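Local coordinates for protein SalCYP truncation (Salinispora tropica, PDB 7ABB) that binds heme c within a predominantly helical fold of the cytochrome P450 family, at residues A[47-51]-A[313-317]; A[111-116]-A[354-358]; A[363-369]-A[384-388]. Residue numbers count along the deposited sequence, not the author numbering.

Overall arrangement
The three contacts mark two distant parts of a P450-type fold. Contact 1 joins the start of helix 49-56 to the loop after helix 307-310; its centre lies about 34 Å from those of both other contacts. Contacts 2 and 3 are neighbours on the same side of the chain's centre, with centres about 17 Å and nearest atoms about 5 Å apart. They are linked by helix 345-362, which packs on helix 108-120 in contact 2 and leads into segment 363-369 of contact 3. Along the chain the segments of contacts 1 and 2 alternate, so each brings an N-terminal part against a C-terminal part at a separate place, whereas contact 3 closes locally, at the C-terminus.

Contact 1 of 3, residues A[47-51]-A[313-317]; sequences STYEG and DPAVF
The N-terminus of helix 49-56 meets an Asx turn, through one carboxylate and an aromatic-aliphatic cluster. Thr48, extended at phi/psi -116/153°, is the N-cap; in rotamer p its OG1 accepts from Gly51 N at 2.9 Å. Facing it, with CA atoms of Thr48 and Asp313 5.8 Å apart, Asp313 (t, chi2 -13°) splits its carboxylate between the segments. Asp313 OD1 accepts from Ala315 N at 3.0 Å, the Asx turn, while Asp313 O accepts from Val316 N (3.0 Å) and Phe317 N (2.8 Å). Asp313 OD2 accepts hydrogen bonds from Tyr49 N (2.9 Å) and from a water 2.8 Å away, which accepts from Glu50 N (2.9 Å), thus serving two helical amides. Over one face of the Tyr49 ring (t, chi2 87°), Val316 (t) sets CG1 4.3 Å from the centroid, a CH-pi contact. Phe317 (m, chi2 -90°) directs its edge at Tyr49 in an offset edge-to-face pair, centroids 5.6 Å apart, planes at 79°. Tyr49 OH bonds Pro331 O, and Phe317 also packs on Pro331, in the loop before helix 345-362. Helix 49-56 follows strand 43-46 of the mixed sheet; between them Ser47 OG is hydrogen-bonded to Arg30 NH2.

Contact 2 of 3, residues A[111-116]-A[354-358]; sequences IRANAR and TAWEE
This is a buried helix-helix contact with a charged border, made where helix 108-120 packs on helix 345-362. Both segments are regular helix. Their axes approach to 8.9 Å and cross at -45°, running broadly the same way; the nearest CA pairs are Arg112-Thr354 (5.9 Å), Ala115-Ala355 (5.6 Å) and Arg116-Glu358 (5.8 Å). Small residues allow this approach: Ala115 CB lies 4.2 Å from Ala355 CA and 4.0 Å from Glu358 CB. Thr354 (m) turns CG2 to the other helix, 3.8 Å from Ile111 CG2 and 3.5 Å from Arg112 CA, while its OG1 bonds Ala350 O one turn back. By their place in the chain the two helices probably correspond to D and L of the P450 fold, members of its four-helix bundle; Ile111 and Ala115 also touch Tyr138 of helix 130-147, the probable E helix. Along the border, Arg112 (t, t, m, chi4 -72°) lays its guanidinium over Thr354 CG2 and forms salt bridges by its edge. Arg112 NH1 donates to both Glu358 OE2 and Glu357 OE1 at 2.9 Å, and Arg112 NH2 to Glu357 OE1 at 3.1 Å. Glu358 (m, m, chi3 -54°) curls back so that OE1 also meets Arg116 NE at 3.0 Å, extending the salt-bridge network. A water accepts from Arg116 NH2 at 3.3 Å and donates to Glu358 OE2 at 2.6 Å. Trp356 points from the opposite side of its helix to Phe275 of helix 268-278.

Contact 3 of 3, residues A[363-369]-A[384-388]; sequences IPDYRLP and LRIVW
Strand 385-387 pairs with strand 127-129, consistent with the small beta3 sheet of P450s, which brings the C-terminal strand beside the strand ahead of helix E. On its other edge the extended run 365-368 is joined by a single antiparallel bridge, a hydrogen-bonded pair of Arg367 and Val387 with CA atoms 5.5 Å apart. Arg367 N donates to Val387 O, and Val387 N to Arg367 O, both at 2.9 Å. Arg367 O and Val387 O, both acceptors, lie 3.3 Å apart; Tyr366 CA also approaches Val387 O at 3.3 Å in a CA-H...O contact. With strand 127-129 and its flanks, backbone bonds join Leu384 to Phe130, Ile386 to Val128 and Trp388 to Gly126. Further out, Arg385 NH2 and Asp365 OD1 form salt bridges with Glu127 and Arg258, and Trp388 NE1 donates to Val123 O. Between the segments, Tyr366 CB packs on Ile386 CG2 (3.8 Å) and Leu368 CD2 on Leu384 CD1 (4.0 Å). Pro369 CD lies 3.2 Å from Arg385 O. Trp388 (p, chi2 93°) presents a face to Ile363 (m, t), whose CD1 sits 3.9 Å from the centroid of the six-membered ring, 16° off its normal.

Contact 1 of 3, residues A[47-51]-A[313-317]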
loop_
_atom_site.group_PDB
_atom_site.type_symbol
_atom_site.label_atom_id
_atom_site.label_comp_id
_atom_site.label_asym_id
_atom_site.label_seq_id
_atom_site.Cartn_x
_atom_site.Cartn_y
_atom_site.Cartn_z
ATOM N N SER A 47 19.440 -5.373 -1.239
ATOM C CA SER A 47 18.991 -5.828 -2.551
ATOM C C SER A 47 18.540 -7.279 -2.620
ATOM O O SER A 47 18.192 -7.746 -3.721
ATOM C CB SER A 47 20.101 -5.627 -3.579
ATOM O OG SER A 47 21.192 -6.490 -3.295
ATOM N N THR A 48 18.527 -8.007 -1.508
ATOM C CA THR A 48 18.144 -9.412 -1.519
ATOM C C THR A 48 16.878 -9.627 -0.709
ATOM O O THR A 48 16.599 -8.893 0.250
ATOM C CB THR A 48 19.266 -10.334 -0.974
ATOM O OG1 THR A 48 19.426 -10.182 0.454
ATOM C CG2 THR A 48 20.575 -10.057 -1.641
ATOM N N TYR A 49 16.137 -10.670 -1.091
ATOM C CA TYR A 49 14.949 -11.065 -0.347
ATOM C C TYR A 49 15.323 -11.454 1.073
ATOM O O TYR A 49 14.723 -10.955 2.030
ATOM C CB TYR A 49 14.266 -12.227 -1.054
ATOM C CG TYR A 49 13.080 -12.787 -0.343
ATOM C CD1 TYR A 49 11.822 -12.251 -0.542
ATOM C CD2 TYR A 49 13.200 -13.876 0.511
ATOM C CE1 TYR A 49 10.694 -12.769 0.108
ATOM C CE2 TYR A 49 12.085 -14.410 1.156
ATOM C CZ TYR A 49 10.837 -13.862 0.952
ATOM O OH TYR A 49 9.746 -14.398 1.588
ATOM N N GLU A 50 16.303 -12.352 1.226
ATOM C CA GLU A 50 16.609 -12.827 2.581
ATOM C C GLU A 50 17.142 -11.686 3.444
ATOM O O GLU A 50 16.806 -11.597 4.645
ATOM C CB GLU A 50 17.571 -14.014 2.544
ATOM C CG GLU A 50 18.961 -13.691 2.082
ATOM C CD GLU A 50 19.924 -14.883 2.201
ATOM O OE1 GLU A 50 19.926 -15.565 3.249
ATOM O OE2 GLU A 50 20.684 -15.140 1.248
ATOM N N GLY A 51 17.925 -10.776 2.856
ATOM C CA GLY A 51 18.485 -9.680 3.638
ATOM C C GLY A 51 17.429 -8.666 4.030
ATOM O O GLY A 51 17.396 -8.167 5.164
ATOM N N ASP A 313 14.035 -10.808 -6.337
ATOM C CA ASP A 313 15.318 -11.511 -6.158
ATOM C C ASP A 313 15.280 -12.849 -6.882
ATOM O O ASP A 313 14.480 -13.711 -6.510
ATOM C CB ASP A 313 15.552 -11.718 -4.668
ATOM C CG ASP A 313 16.922 -12.298 -4.347
ATOM O OD1 ASP A 313 17.597 -12.771 -5.259
ATOM O OD2 ASP A 313 17.319 -12.256 -3.154
ATOM N N PRO A 314 16.089 -13.064 -7.923
ATOM C CA PRO A 314 16.000 -14.326 -8.670
ATOM C C PRO A 314 16.434 -15.535 -7.868
ATOM O O PRO A 314 16.159 -16.663 -8.290
ATOM C CB PRO A 314 16.907 -14.078 -9.880
ATOM C CG PRO A 314 17.925 -13.056 -9.377
ATOM C CD PRO A 314 17.155 -12.181 -8.422
ATOM N N ALA A 315 17.055 -15.341 -6.706
ATOM C CA ALA A 315 17.387 -16.493 -5.873
ATOM C C ALA A 315 16.126 -17.113 -5.284
ATOM O O ALA A 315 16.136 -18.296 -4.920
ATOM C CB ALA A 315 18.343 -16.095 -4.745
ATOM N N VAL A 316 15.045 -16.329 -5.209
ATOM C CA VAL A 316 13.787 -16.756 -4.617
ATOM C C VAL A 316 12.657 -16.808 -5.638
ATOM O O VAL A 316 11.784 -17.681 -5.554
ATOM C CB VAL A 316 13.420 -15.821 -3.447
ATOM C CG1 VAL A 316 12.049 -16.168 -2.870
ATOM C CG2 VAL A 316 14.486 -15.907 -2.370
ATOM N N PHE A 317 12.644 -15.879 -6.603
ATOM C CA PHE A 317 11.574 -15.769 -7.591
ATOM C C PHE A 317 12.165 -15.911 -8.988
ATOM O O PHE A 317 12.512 -14.909 -9.637
ATOM C CB PHE A 317 10.831 -14.441 -7.459
ATOM C CG PHE A 317 10.338 -14.133 -6.081
ATOM C CD1 PHE A 317 9.076 -14.529 -5.679
ATOM C CD2 PHE A 317 11.112 -13.398 -5.211
ATOM C CE1 PHE A 317 8.599 -14.235 -4.430
ATOM C CE2 PHE A 317 10.639 -13.094 -3.941
ATOM C CZ PHE A 317 9.367 -13.502 -3.564
HETATM O O HOH W 1 17.372 -14.014 -0.915
#

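Contact 2 of 3, residues A[111-116]-A[354-358]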
loop_
_atom_site.group_PDB
_atom_site.type_symbol
_atom_site.label_atom_id
_atom_site.label_comp_id
_atom_site.label_asym_id
_atom_site.label_seq_id
_atom_site.Cartn_x
_atom_site.Cartn_y
_atom_site.Cartn_z
ATOM N N ILE A 111 -18.090 -3.555 -0.079
ATOM C CA ILE A 111 -17.043 -3.299 -1.062
ATOM C C ILE A 111 -17.526 -3.680 -2.452
ATOM O O ILE A 111 -17.339 -2.942 -3.429
ATOM C CB ILE A 111 -15.777 -4.084 -0.693
ATOM C CG1 ILE A 111 -15.181 -3.599 0.628
ATOM C CG2 ILE A 111 -14.758 -3.989 -1.832
ATOM C CD1 ILE A 111 -14.093 -4.513 1.125
ATOM N N ARG A 112 -18.154 -4.850 -2.554
ATOM C CA ARG A 112 -18.625 -5.347 -3.842
ATOM C C ARG A 112 -19.699 -4.446 -4.432
ATOM O O ARG A 112 -19.680 -4.137 -5.632
ATOM C CB ARG A 112 -19.138 -6.774 -3.673
ATOM C CG ARG A 112 -19.425 -7.459 -5.013
ATOM C CD ARG A 112 -19.904 -8.892 -4.880
ATOM N NE ARG A 112 -18.899 -9.691 -4.213
ATOM C CZ ARG A 112 -17.735 -10.074 -4.732
ATOM N NH1 ARG A 112 -17.384 -9.772 -5.985
ATOM N NH2 ARG A 112 -16.898 -10.775 -3.977
ATOM N N ALA A 113 -20.665 -4.028 -3.605
ATOM C CA ALA A 113 -21.731 -3.166 -4.104
ATOM C C ALA A 113 -21.180 -1.820 -4.552
ATOM O O ALA A 113 -21.668 -1.231 -5.529
ATOM C CB ALA A 113 -22.800 -2.976 -3.036
ATOM N N ASN A 114 -20.169 -1.327 -3.830
ATOM C CA ASN A 114 -19.449 -0.110 -4.198
ATOM C C ASN A 114 -18.793 -0.258 -5.577
ATOM O O ASN A 114 -19.058 0.543 -6.487
ATOM C CB ASN A 114 -18.446 0.172 -3.074
ATOM C CG ASN A 114 -17.511 1.336 -3.315
ATOM O OD1 ASN A 114 -17.644 2.132 -4.235
ATOM N ND2 ASN A 114 -16.517 1.428 -2.442
ATOM N N ALA A 115 -17.992 -1.308 -5.771
ATOM C CA ALA A 115 -17.375 -1.528 -7.072
ATOM C C ALA A 115 -18.424 -1.601 -8.168
ATOM O O ALA A 115 -18.292 -0.970 -9.224
ATOM C CB ALA A 115 -16.581 -2.814 -7.069
ATOM N N ARG A 116 -19.481 -2.379 -7.934
ATOM C CA ARG A 116 -20.476 -2.610 -8.984
ATOM C C ARG A 116 -21.189 -1.318 -9.353
ATOM O O ARG A 116 -21.432 -1.027 -10.537
ATOM C CB ARG A 116 -21.468 -3.679 -8.526
ATOM C CG ARG A 116 -22.475 -4.093 -9.573
ATOM C CD ARG A 116 -23.459 -5.128 -9.052
ATOM N NE ARG A 116 -22.852 -6.421 -8.719
ATOM C CZ ARG A 116 -22.771 -6.949 -7.495
ATOM N NH1 ARG A 116 -23.236 -6.308 -6.419
ATOM N NH2 ARG A 116 -22.219 -8.139 -7.332
ATOM N N THR A 354 -12.026 -7.946 -5.168
ATOM C CA THR A 354 -13.435 -7.638 -5.403
ATOM C C THR A 354 -13.587 -6.687 -6.580
ATOM O O THR A 354 -14.482 -6.873 -7.430
ATOM C CB THR A 354 -14.051 -7.049 -4.137
ATOM O OG1 THR A 354 -13.951 -7.999 -3.070
ATOM C CG2 THR A 354 -15.495 -6.747 -4.348
ATOM N N ALA A 355 -12.745 -5.650 -6.645
ATOM C CA ALA A 355 -12.853 -4.704 -7.759
ATOM C C ALA A 355 -12.608 -5.405 -9.074
ATOM O O ALA A 355 -13.344 -5.190 -10.046
ATOM C CB ALA A 355 -11.867 -3.562 -7.603
ATOM N N TRP A 356 -11.577 -6.240 -9.141
ATOM C CA TRP A 356 -11.305 -6.911 -10.407
ATOM C C TRP A 356 -12.386 -7.937 -10.764
ATOM O O TRP A 356 -12.677 -8.150 -11.953
ATOM C CB TRP A 356 -9.921 -7.573 -10.377
ATOM C CG TRP A 356 -8.762 -6.574 -10.368
ATOM C CD1 TRP A 356 -8.816 -5.237 -10.638
ATOM C CD2 TRP A 356 -7.392 -6.872 -10.067
ATOM N NE1 TRP A 356 -7.549 -4.685 -10.526
ATOM C CE2 TRP A 356 -6.669 -5.667 -10.158
ATOM C CE3 TRP A 356 -6.731 -8.031 -9.707
ATOM C CZ2 TRP A 356 -5.290 -5.609 -9.926
ATOM C CZ3 TRP A 356 -5.367 -7.973 -9.466
ATOM C CH2 TRP A 356 -4.668 -6.772 -9.581
ATOM N N GLU A 357 -12.990 -8.590 -9.775
ATOM C CA GLU A 357 -14.117 -9.475 -10.039
ATOM C C GLU A 357 -15.262 -8.701 -10.680
ATOM O O GLU A 357 -15.829 -9.107 -11.711
ATOM C CB GLU A 357 -14.573 -10.140 -8.732
ATOM C CG GLU A 357 -13.668 -11.254 -8.225
ATOM C CD GLU A 357 -14.050 -11.749 -6.846
ATOM O OE1 GLU A 357 -14.713 -10.993 -6.100
ATOM O OE2 GLU A 357 -13.693 -12.896 -6.494
ATOM N N GLU A 358 -15.657 -7.591 -10.050
ATOM C CA GLU A 358 -16.803 -6.854 -10.573
ATOM C C GLU A 358 -16.463 -6.209 -11.914
ATOM O O GLU A 358 -17.329 -6.114 -12.791
ATOM C CB GLU A 358 -17.282 -5.813 -9.555
ATOM C CG GLU A 358 -17.836 -6.419 -8.265
ATOM C CD GLU A 358 -18.960 -7.367 -8.531
ATOM O OE1 GLU A 358 -19.924 -6.958 -9.213
ATOM O OE2 GLU A 358 -18.889 -8.520 -8.070
HETATM O O HOH W 2 -20.448 -10.297 -9.047
#

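Contact 3 of 3, residues A[363-369]-A[384-388]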
loop_
_atom_site.group_PDB
_atom_site.type_symbol
_atom_site.label_atom_id
_atom_site.label_comp_id
_atom_site.label_asym_id
_atom_site.label_seq_id
_atom_site.Cartn_x
_atom_site.Cartn_y
_atom_site.Cartn_z
ATOM N N ILE A 363 -17.131 -5.617 -17.698
ATOM C CA ILE A 363 -16.184 -5.233 -18.741
ATOM C C ILE A 363 -15.207 -6.393 -18.929
ATOM O O ILE A 363 -14.043 -6.308 -18.498
ATOM C CB ILE A 363 -15.463 -3.924 -18.377
ATOM C CG1 ILE A 363 -16.457 -2.824 -17.964
ATOM C CG2 ILE A 363 -14.541 -3.472 -19.547
ATOM C CD1 ILE A 363 -15.789 -1.524 -17.488
ATOM N N PRO A 364 -15.646 -7.505 -19.532
ATOM C CA PRO A 364 -14.759 -8.668 -19.673
ATOM C C PRO A 364 -13.624 -8.444 -20.635
ATOM O O PRO A 364 -12.580 -9.093 -20.489
ATOM C CB PRO A 364 -15.703 -9.774 -20.153
ATOM C CG PRO A 364 -16.836 -9.048 -20.825
ATOM C CD PRO A 364 -17.011 -7.795 -20.001
ATOM N N ASP A 365 -13.809 -7.596 -21.644
ATOM C CA ASP A 365 -12.796 -7.332 -22.658
ATOM C C ASP A 365 -12.537 -5.833 -22.682
ATOM O O ASP A 365 -13.482 -5.032 -22.671
ATOM C CB ASP A 365 -13.278 -7.833 -24.026
ATOM C CG ASP A 365 -12.187 -7.840 -25.078
ATOM O OD1 ASP A 365 -11.024 -7.554 -24.764
ATOM O OD2 ASP A 365 -12.521 -8.140 -26.235
ATOM N N TYR A 366 -11.264 -5.457 -22.680
ATOM C CA TYR A 366 -10.858 -4.065 -22.587
ATOM C C TYR A 366 -9.401 -4.007 -23.024
ATOM O O TYR A 366 -8.722 -5.035 -23.116
ATOM C CB TYR A 366 -11.075 -3.503 -21.158
ATOM C CG TYR A 366 -10.439 -4.366 -20.083
ATOM C CD1 TYR A 366 -11.099 -5.482 -19.582
ATOM C CD2 TYR A 366 -9.149 -4.114 -19.667
ATOM C CE1 TYR A 366 -10.500 -6.301 -18.646
ATOM C CE2 TYR A 366 -8.554 -4.905 -18.741
ATOM C CZ TYR A 366 -9.226 -5.999 -18.254
ATOM O OH TYR A 366 -8.603 -6.807 -17.328
ATOM N N ARG A 367 -8.906 -2.790 -23.232
ATOM C CA ARG A 367 -7.544 -2.627 -23.718
ATOM C C ARG A 367 -7.037 -1.231 -23.375
ATOM O O ARG A 367 -7.796 -0.335 -23.021
ATOM C CB ARG A 367 -7.449 -2.891 -25.229
ATOM C CG ARG A 367 -8.186 -1.858 -26.078
ATOM C CD ARG A 367 -8.217 -2.200 -27.564
ATOM N NE ARG A 367 -8.971 -3.417 -27.812
ATOM C CZ ARG A 367 -9.104 -3.995 -29.008
ATOM N NH1 ARG A 367 -8.556 -3.442 -30.097
ATOM N NH2 ARG A 367 -9.814 -5.110 -29.143
ATOM N N LEU A 368 -5.741 -1.050 -23.515
ATOM C CA LEU A 368 -5.200 0.295 -23.466
ATOM C C LEU A 368 -5.442 0.975 -24.815
ATOM O O LEU A 368 -5.584 0.307 -25.840
ATOM C CB LEU A 368 -3.706 0.250 -23.131
ATOM C CG LEU A 368 -3.411 -0.464 -21.806
ATOM C CD1 LEU A 368 -1.888 -0.467 -21.557
ATOM C CD2 LEU A 368 -4.148 0.148 -20.642
ATOM N N PRO A 369 -5.506 2.312 -24.845
ATOM C CA PRO A 369 -5.906 2.999 -26.095
ATOM C C PRO A 369 -5.083 2.576 -27.295
ATOM O O PRO A 369 -5.638 2.245 -28.357
ATOM C CB PRO A 369 -5.719 4.475 -25.735
ATOM C CG PRO A 369 -6.069 4.506 -24.237
ATOM C CD PRO A 369 -5.452 3.237 -23.694
ATOM N N LEU A 384 -4.374 6.669 -16.168
ATOM C CA LEU A 384 -4.567 5.371 -16.798
ATOM C C LEU A 384 -5.921 5.390 -17.487
ATOM O O LEU A 384 -6.959 5.312 -16.825
ATOM C CB LEU A 384 -4.493 4.256 -15.765
ATOM C CG LEU A 384 -4.894 2.877 -16.280
ATOM C CD1 LEU A 384 -3.987 2.443 -17.411
ATOM C CD2 LEU A 384 -4.858 1.865 -15.162
ATOM N N ARG A 385 -5.900 5.501 -18.810
ATOM C CA ARG A 385 -7.104 5.397 -19.625
ATOM C C ARG A 385 -7.244 3.956 -20.101
ATOM O O ARG A 385 -6.296 3.372 -20.632
ATOM C CB ARG A 385 -7.039 6.354 -20.816
ATOM C CG ARG A 385 -8.269 6.340 -21.722
ATOM C CD ARG A 385 -8.206 7.432 -22.789
ATOM N NE ARG A 385 -9.286 7.342 -23.783
ATOM C CZ ARG A 385 -9.115 7.340 -25.110
ATOM N NH1 ARG A 385 -7.887 7.410 -25.631
ATOM N NH2 ARG A 385 -10.173 7.265 -25.941
ATOM N N ILE A 386 -8.430 3.392 -19.915
ATOM C CA ILE A 386 -8.779 2.075 -20.422
ATOM C C ILE A 386 -9.976 2.271 -21.337
ATOM O O ILE A 386 -10.833 3.123 -21.066
ATOM C CB ILE A 386 -9.123 1.101 -19.281
ATOM C CG1 ILE A 386 -7.990 1.063 -18.255
ATOM C CG2 ILE A 386 -9.461 -0.278 -19.814
ATOM C CD1 ILE A 386 -8.236 0.144 -17.093
ATOM N N VAL A 387 -10.028 1.500 -22.429
ATOM C CA VAL A 387 -11.138 1.569 -23.369
ATOM C C VAL A 387 -11.673 0.167 -23.659
ATOM O O VAL A 387 -10.999 -0.844 -23.452
ATOM C CB VAL A 387 -10.737 2.284 -24.689
ATOM C CG1 VAL A 387 -10.248 3.711 -24.416
ATOM C CG2 VAL A 387 -9.680 1.504 -25.465
ATOM N N TRP A 388 -12.911 0.121 -24.167
ATOM C CA TRP A 388 -13.551 -1.151 -24.480
ATOM C C TRP A 388 -14.706 -0.924 -25.434
ATOM O O TRP A 388 -15.233 0.184 -25.508
ATOM C CB TRP A 388 -14.065 -1.862 -23.215
ATOM C CG TRP A 388 -14.996 -1.027 -22.374
ATOM C CD1 TRP A 388 -16.365 -1.000 -22.436
ATOM C CD2 TRP A 388 -14.623 -0.101 -21.359
ATOM N NE1 TRP A 388 -16.863 -0.112 -21.514
ATOM C CE2 TRP A 388 -15.812 0.444 -20.829
ATOM C CE3 TRP A 388 -13.398 0.302 -20.818
ATOM C CZ2 TRP A 388 -15.811 1.415 -19.820
ATOM C CZ3 TRP A 388 -13.405 1.249 -19.791
ATOM C CH2 TRP A 388 -14.599 1.792 -19.314
ATOM O OXT TRP A 388 -15.102 -1.858 -26.131
#